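Local coordinates for protein putative peptidase (Clostridium acetobutylicum, PDB 3K9T) that binds one zinc ion per subunit, is not expected to act as a peptidase despite an aminopeptidase-like domain, and may serve in the biosynthesis of modified polysaccharides, at residues V349-T352 and I353-R357; E415-R418 and I419-A423. All coordinates share one frame; numbering follows the deposited sequence.

Contact 1 (V349-T352 and I353-R357); sequences VIYT and IENNR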
ATOM      1  N   VAL A 349     -13.432 -16.559  17.108  1.00 23.28           N
ATOM      2  CA  VAL A 349     -12.197 -15.876  17.383  1.00 20.04           C
ATOM      3  C   VAL A 349     -11.328 -16.744  18.294  1.00 15.40           C
ATOM      4  O   VAL A 349     -10.151 -16.948  17.978  1.00 24.49           O
ATOM      5  CB  VAL A 349     -12.434 -14.484  17.953  1.00 29.21           C
ATOM      6  CG1 VAL A 349     -11.161 -13.914  18.586  1.00 19.93           C
ATOM      7  CG2 VAL A 349     -12.955 -13.595  16.850  1.00 21.36           C
ATOM      8  N   ILE A 350     -11.922 -17.274  19.374  1.00 23.02           N
ATOM      9  CA  ILE A 350     -11.199 -18.057  20.381  1.00 23.66           C
ATOM     10  C   ILE A 350     -10.718 -19.355  19.773  1.00 29.31           C
ATOM     11  O   ILE A 350      -9.569 -19.732  19.973  1.00 23.52           O
ATOM     12  CB  ILE A 350     -12.025 -18.299  21.672  1.00 26.75           C
ATOM     13  CG1 ILE A 350     -12.159 -16.982  22.464  1.00 20.31           C
ATOM     14  CG2 ILE A 350     -11.370 -19.372  22.522  1.00 16.54           C
ATOM     15  CD1 ILE A 350     -13.181 -16.971  23.660  1.00 16.64           C
ATOM     16  N   TYR A 351     -11.578 -20.017  19.005  1.00 23.20           N
ATOM     17  CA  TYR A 351     -11.158 -21.194  18.231  1.00 22.69           C
ATOM     18  C   TYR A 351      -9.936 -20.853  17.360  1.00 26.40           C
ATOM     19  O   TYR A 351      -9.012 -21.637  17.282  1.00 25.60           O
ATOM     20  CB  TYR A 351     -12.304 -21.699  17.340  1.00 31.76           C
ATOM     21  CG  TYR A 351     -11.943 -22.847  16.403  1.00 18.33           C
ATOM     22  CD1 TYR A 351     -11.289 -22.617  15.181  1.00 17.50           C
ATOM     23  CD2 TYR A 351     -12.270 -24.153  16.724  1.00 15.42           C
ATOM     24  CE1 TYR A 351     -10.974 -23.668  14.333  1.00 23.70           C
ATOM     25  CE2 TYR A 351     -11.962 -25.222  15.865  1.00 32.80           C
ATOM     26  CZ  TYR A 351     -11.324 -24.971  14.674  1.00 32.52           C
ATOM     27  OH  TYR A 351     -11.010 -26.017  13.840  1.00 22.62           O
ATOM     28  N   THR A 352      -9.917 -19.683  16.726  1.00 21.72           N
ATOM     29  CA  THR A 352      -8.783 -19.307  15.854  1.00 16.29           C
ATOM     30  C   THR A 352      -7.500 -19.067  16.679  1.00 22.65           C
ATOM     31  O   THR A 352      -6.403 -19.517  16.329  1.00 26.44           O
ATOM     32  CB  THR A 352      -9.144 -18.086  14.966  1.00 29.90           C
ATOM     33  OG1 THR A 352     -10.375 -18.343  14.273  1.00 22.22           O
ATOM     34  CG2 THR A 352      -8.054 -17.808  13.946  1.00 12.10           C
ATOM     35  N   ILE A 353      -7.652 -18.358  17.784  1.00 23.81           N
ATOM     36  CA  ILE A 353      -6.542 -18.090  18.677  1.00 22.49           C
ATOM     37  C   ILE A 353      -5.899 -19.395  19.095  1.00 44.45           C
ATOM     38  O   ILE A 353      -4.691 -19.531  19.057  1.00 22.03           O
ATOM     39  CB  ILE A 353      -7.018 -17.365  19.952  1.00 38.64           C
ATOM     40  CG1 ILE A 353      -7.406 -15.931  19.642  1.00 29.41           C
ATOM     41  CG2 ILE A 353      -5.940 -17.402  21.065  1.00 13.51           C
ATOM     42  CD1 ILE A 353      -8.218 -15.311  20.787  1.00 22.35           C
ATOM     43  N   GLU A 354      -6.730 -20.348  19.493  1.00 29.46           N
ATOM     44  CA  GLU A 354      -6.252 -21.619  20.026  1.00 32.73           C
ATOM     45  C   GLU A 354      -5.579 -22.516  18.990  1.00 21.84           C
ATOM     46  O   GLU A 354      -4.582 -23.152  19.286  1.00 32.29           O
ATOM     47  CB  GLU A 354      -7.445 -22.357  20.612  1.00 24.02           C
ATOM     48  CG  GLU A 354      -7.918 -21.798  21.917  1.00 26.38           C
ATOM     49  CD  GLU A 354      -7.086 -22.268  23.074  1.00 27.65           C
ATOM     50  OE1 GLU A 354      -6.832 -23.482  23.136  1.00 31.59           O
ATOM     51  OE2 GLU A 354      -6.693 -21.421  23.917  1.00 22.07           O
ATOM     52  N   ASN A 355      -6.139 -22.557  17.778  1.00 34.08           N
ATOM     53  CA  ASN A 355      -5.636 -23.416  16.701  1.00 24.13           C
ATOM     54  C   ASN A 355      -4.674 -22.783  15.695  1.00 25.45           C
ATOM     55  O   ASN A 355      -4.393 -23.394  14.664  1.00 27.00           O
ATOM     56  CB  ASN A 355      -6.816 -24.038  15.932  1.00 31.98           C
ATOM     57  CG  ASN A 355      -7.621 -25.001  16.784  1.00 32.30           C
ATOM     58  OD1 ASN A 355      -7.082 -25.970  17.295  1.00 35.78           O
ATOM     59  ND2 ASN A 355      -8.928 -24.734  16.933  1.00 38.90           N
ATOM     60  N   ASN A 356      -4.172 -21.583  15.982  1.00 23.38           N
ATOM     61  CA  ASN A 356      -3.230 -20.900  15.091  1.00 29.13           C
ATOM     62  C   ASN A 356      -1.818 -21.435  15.277  1.00 20.92           C
ATOM     63  O   ASN A 356      -0.935 -20.719  15.738  1.00 25.58           O
ATOM     64  CB  ASN A 356      -3.222 -19.370  15.325  1.00 20.39           C
ATOM     65  CG  ASN A 356      -2.411 -18.613  14.265  1.00 23.13           C
ATOM     66  OD1 ASN A 356      -2.274 -19.088  13.149  1.00 27.46           O
ATOM     67  ND2 ASN A 356      -1.887 -17.431  14.611  1.00 23.17           N
ATOM     68  N   ARG A 357      -1.580 -22.664  14.848  1.00 37.90           N
ATOM     69  CA  ARG A 357      -0.265 -23.272  15.028  1.00 20.87           C
ATOM     70  C   ARG A 357       0.747 -22.927  13.919  1.00 26.03           C
ATOM     71  O   ARG A 357       0.401 -22.280  12.936  1.00 17.71           O
ATOM     72  CB  ARG A 357      -0.433 -24.762  15.228  1.00 40.49           C
ATOM     73  CG  ARG A 357      -1.125 -25.050  16.527  1.00 48.72           C
ATOM     74  CD  ARG A 357      -1.544 -26.500  16.677  1.00 83.28           C
ATOM     75  NE  ARG A 357      -2.550 -26.530  17.724  1.00 77.74           N
ATOM     76  CZ  ARG A 357      -2.282 -26.415  19.022  1.00134.69           C
ATOM     77  NH1 ARG A 357      -1.029 -26.309  19.472  1.00 70.37           N
ATOM     78  NH2 ARG A 357      -3.285 -26.422  19.886  1.00 73.99           N
TER
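Y351 and N355 meet one turn apart, in the last turns of helix 336-355. The ND2 of N355 sits over the centre of the Y351 ring, 3.1 Å above its plane. The nearest ring atoms are CE2 and CZ, each 3.3 Å from N355 ND2. The amide does not lie flat on the ring, for the two planes are 61° apart. CG of Y351 is anti to the backbone N (chi1 175°) and beside the carbonyl carbon. The ring therefore leaves the helix on the side where Y351 O receives N355, with one face toward N355 ND2.

Backbone bonds run from residue i+4 to residue i. I353 N donates to V349 O at 2.9 Å, and E354 N donates to I350 O at 2.9 Å. Y351 O takes N355 N at 3.1 Å. The same oxygen receives a weak, bent bond from N355 ND2, also 3.1 Å long (N-H...O angle 124°).

Apolar contact is light. CG1 of V349 touches CD1 of I353 at 3.9 Å. Around these two, V276 and I275 of helix 271-282 and Y220 of strand 219-225 continue the packing.

The polar ends bond to other parts of the chain. Y351 OH bonds to E3, and the E354 carboxylate bonds to Y220 OH and to the backbone N of K217 and Y218. N356, the centre of an inverse gamma turn, bonds to E271 and to L406 N.

The geometry is consistent with a weak N-H...pi contact, which with the weak bond to Y351 O would help fix the N355 amide.

Contact 2 (E415-R418 and I419-A423); sequences EFRR and IKYAA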
ATOM      1  N   GLU A 415     -10.538 -19.319   3.980  1.00 22.26           N
ATOM      2  CA  GLU A 415     -11.056 -19.331   5.314  1.00 30.48           C
ATOM      3  C   GLU A 415     -10.167 -20.147   6.282  1.00 26.51           C
ATOM      4  O   GLU A 415      -9.594 -21.174   5.929  1.00 25.46           O
ATOM      5  CB  GLU A 415     -12.467 -19.892   5.258  1.00 26.31           C
ATOM      6  CG  GLU A 415     -13.278 -19.569   6.463  1.00 45.59           C
ATOM      7  CD  GLU A 415     -13.414 -20.733   7.340  1.00 69.17           C
ATOM      8  OE1 GLU A 415     -13.833 -21.770   6.786  1.00 51.58           O
ATOM      9  OE2 GLU A 415     -13.125 -20.601   8.554  1.00 31.26           O
ATOM     10  N   PHE A 416     -10.084 -19.683   7.518  1.00 28.22           N
ATOM     11  CA  PHE A 416      -9.169 -20.256   8.475  1.00 21.94           C
ATOM     12  C   PHE A 416      -9.418 -21.738   8.742  1.00 20.33           C
ATOM     13  O   PHE A 416      -8.485 -22.528   8.698  1.00 28.08           O
ATOM     14  CB  PHE A 416      -9.168 -19.465   9.790  1.00 22.96           C
ATOM     15  CG  PHE A 416      -8.207 -20.041  10.832  1.00 32.82           C
ATOM     16  CD1 PHE A 416      -6.873 -19.724  10.820  1.00 18.63           C
ATOM     17  CD2 PHE A 416      -8.652 -20.937  11.783  1.00 18.38           C
ATOM     18  CE1 PHE A 416      -6.018 -20.270  11.751  1.00 26.85           C
ATOM     19  CE2 PHE A 416      -7.803 -21.494  12.707  1.00 40.95           C
ATOM     20  CZ  PHE A 416      -6.493 -21.175  12.691  1.00 19.89           C
ATOM     21  N   ARG A 417     -10.654 -22.139   9.015  1.00 19.28           N
ATOM     22  CA  ARG A 417     -10.904 -23.557   9.264  1.00 30.91           C
ATOM     23  C   ARG A 417     -10.494 -24.478   8.117  1.00 14.78           C
ATOM     24  O   ARG A 417     -10.098 -25.602   8.343  1.00 23.02           O
ATOM     25  CB  ARG A 417     -12.343 -23.805   9.636  1.00 21.96           C
ATOM     26  CG  ARG A 417     -12.714 -23.227  10.981  1.00 23.99           C
ATOM     27  CD  ARG A 417     -13.741 -24.074  11.639  1.00 29.75           C
ATOM     28  NE  ARG A 417     -14.266 -23.467  12.854  1.00 29.87           N
ATOM     29  CZ  ARG A 417     -14.747 -24.157  13.887  1.00 23.70           C
ATOM     30  NH1 ARG A 417     -14.744 -25.496  13.876  1.00 40.50           N
ATOM     31  NH2 ARG A 417     -15.225 -23.503  14.941  1.00 37.88           N
ATOM     32  N   ARG A 418     -10.589 -24.002   6.887  1.00 29.34           N
ATOM     33  CA  ARG A 418     -10.175 -24.802   5.731  1.00 20.44           C
ATOM     34  C   ARG A 418      -8.683 -25.146   5.779  1.00 16.19           C
ATOM     35  O   ARG A 418      -8.245 -26.272   5.494  1.00 21.37           O
ATOM     36  CB  ARG A 418     -10.440 -24.001   4.480  1.00 23.61           C
ATOM     37  CG  ARG A 418     -10.609 -24.823   3.288  1.00 48.85           C
ATOM     38  CD  ARG A 418     -11.061 -23.980   2.143  1.00 36.41           C
ATOM     39  NE  ARG A 418     -10.716 -24.684   0.933  1.00 81.50           N
ATOM     40  CZ  ARG A 418     -10.605 -24.127  -0.257  1.00 43.12           C
ATOM     41  NH1 ARG A 418     -10.812 -22.829  -0.394  1.00 42.30           N
ATOM     42  NH2 ARG A 418     -10.278 -24.888  -1.308  1.00 37.50           N
ATOM     43  N   ILE A 419      -7.912 -24.141   6.152  1.00 23.66           N
ATOM     44  CA  ILE A 419      -6.494 -24.289   6.332  1.00 20.06           C
ATOM     45  C   ILE A 419      -6.215 -25.219   7.508  1.00 26.04           C
ATOM     46  O   ILE A 419      -5.389 -26.097   7.400  1.00 20.89           O
ATOM     47  CB  ILE A 419      -5.841 -22.914   6.502  1.00 14.18           C
ATOM     48  CG1 ILE A 419      -6.097 -22.066   5.223  1.00 33.86           C
ATOM     49  CG2 ILE A 419      -4.381 -23.069   6.838  1.00 18.81           C
ATOM     50  CD1 ILE A 419      -5.721 -22.733   3.929  1.00 12.94           C
ATOM     51  N   LYS A 420      -6.957 -25.052   8.597  1.00 23.02           N
ATOM     52  CA  LYS A 420      -6.755 -25.822   9.819  1.00 28.48           C
ATOM     53  C   LYS A 420      -6.984 -27.307   9.611  1.00 20.34           C
ATOM     54  O   LYS A 420      -6.175 -28.158  10.014  1.00 22.20           O
ATOM     55  CB  LYS A 420      -7.707 -25.294  10.900  1.00 22.69           C
ATOM     56  CG  LYS A 420      -7.399 -25.765  12.311  1.00 23.71           C
ATOM     57  CD  LYS A 420      -8.015 -27.128  12.627  1.00 26.30           C
ATOM     58  CE  LYS A 420      -7.929 -27.440  14.112  1.00 29.62           C
ATOM     59  NZ  LYS A 420      -8.307 -28.847  14.399  1.00 23.33           N
ATOM     60  N   TYR A 421      -8.099 -27.617   8.974  1.00 22.45           N
ATOM     61  CA  TYR A 421      -8.442 -28.989   8.715  1.00 31.62           C
ATOM     62  C   TYR A 421      -7.496 -29.597   7.681  1.00 11.72           C
ATOM     63  O   TYR A 421      -7.190 -30.786   7.753  1.00 31.93           O
ATOM     64  CB  TYR A 421      -9.902 -29.104   8.282  1.00 13.28           C
ATOM     65  CG  TYR A 421     -10.889 -28.715   9.352  1.00 20.84           C
ATOM     66  CD1 TYR A 421     -10.743 -29.178  10.663  1.00 17.49           C
ATOM     67  CD2 TYR A 421     -12.009 -27.934   9.048  1.00 17.81           C
ATOM     68  CE1 TYR A 421     -11.649 -28.835  11.644  1.00 20.58           C
ATOM     69  CE2 TYR A 421     -12.931 -27.569  10.039  1.00 16.59           C
ATOM     70  CZ  TYR A 421     -12.751 -28.026  11.331  1.00 14.92           C
ATOM     71  OH  TYR A 421     -13.653 -27.667  12.312  1.00 32.02           O
ATOM     72  N   ALA A 422      -6.999 -28.784   6.748  1.00 31.40           N
ATOM     73  CA  ALA A 422      -6.017 -29.288   5.790  1.00 23.35           C
ATOM     74  C   ALA A 422      -4.735 -29.674   6.539  1.00 23.11           C
ATOM     75  O   ALA A 422      -4.195 -30.756   6.331  1.00 28.28           O
ATOM     76  CB  ALA A 422      -5.766 -28.279   4.647  1.00 19.69           C
ATOM     77  N   ALA A 423      -4.301 -28.796   7.444  1.00 26.99           N
ATOM     78  CA  ALA A 423      -3.137 -29.015   8.299  1.00 25.01           C
ATOM     79  C   ALA A 423      -3.326 -30.223   9.216  1.00 29.34           C
ATOM     80  O   ALA A 423      -2.369 -30.947   9.496  1.00 25.58           O
ATOM     81  CB  ALA A 423      -2.849 -27.760   9.136  1.00  8.38           C
TER
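The first turns of helix 416-428, in the permuted winged helix-turn-helix domain, bring R417 and Y421 together. Their side chains lie alongside each other and point the same way. R417 NH1 donates to Y421 OH at 2.9 Å, with an N-H...O angle of 149°. The hydroxyl lies in the guanidinium plane, at its edge. The guanidinium and ring planes are 55° apart, so the two do not stack. Nearer the backbone, CB of R417 touches CE2 of Y421 at 3.8 Å.

E415 is the N-cap of this helix. Its OE2 accepts from R417 N at 2.9 Å, and the N-H comes from above the carboxylate plane. Backbone bonds then carry the helix on. K420 N donates to F416 O at 3.0 Å, and Y421 N donates to R417 O at 2.9 Å. A first bond, from I419 N to E415 O, is weak at 3.4 Å.

Within the domain, I419 and A422 face helices 389-398 and 405-412, through V395, A391 and A409 among others. R418 forms a salt bridge with D388. R417 also bonds to N6 and E348, while K420 NZ pairs with D424 and E3. Y421 OH has a further partner in E3.

Overall arrangement
Contact 1 ends before contact 2 begins, and their centres are 11 Å apart. The first lies mostly at the end of an aminopeptidase-like helix, the second in the winged helix-turn-helix domain, so they mark a joint between the two domains. The Y351 ring fits against the second helix. It makes a cation-pi contact with R417, whose NH1 is 3.4 Å from Y351 CE2. K420 CE comes within 3.4 Å of Y351 OH and 3.6 Å of N355 OD1. E3 bonds to Y351, K420 and Y421, tying both contacts together. The R417 side chain is about 4 Å from a bound 2-methylpentane-2,4-diol, probably from the crystallisation liquor. Both contacts lie away from the zinc site of H190, D196 and H325.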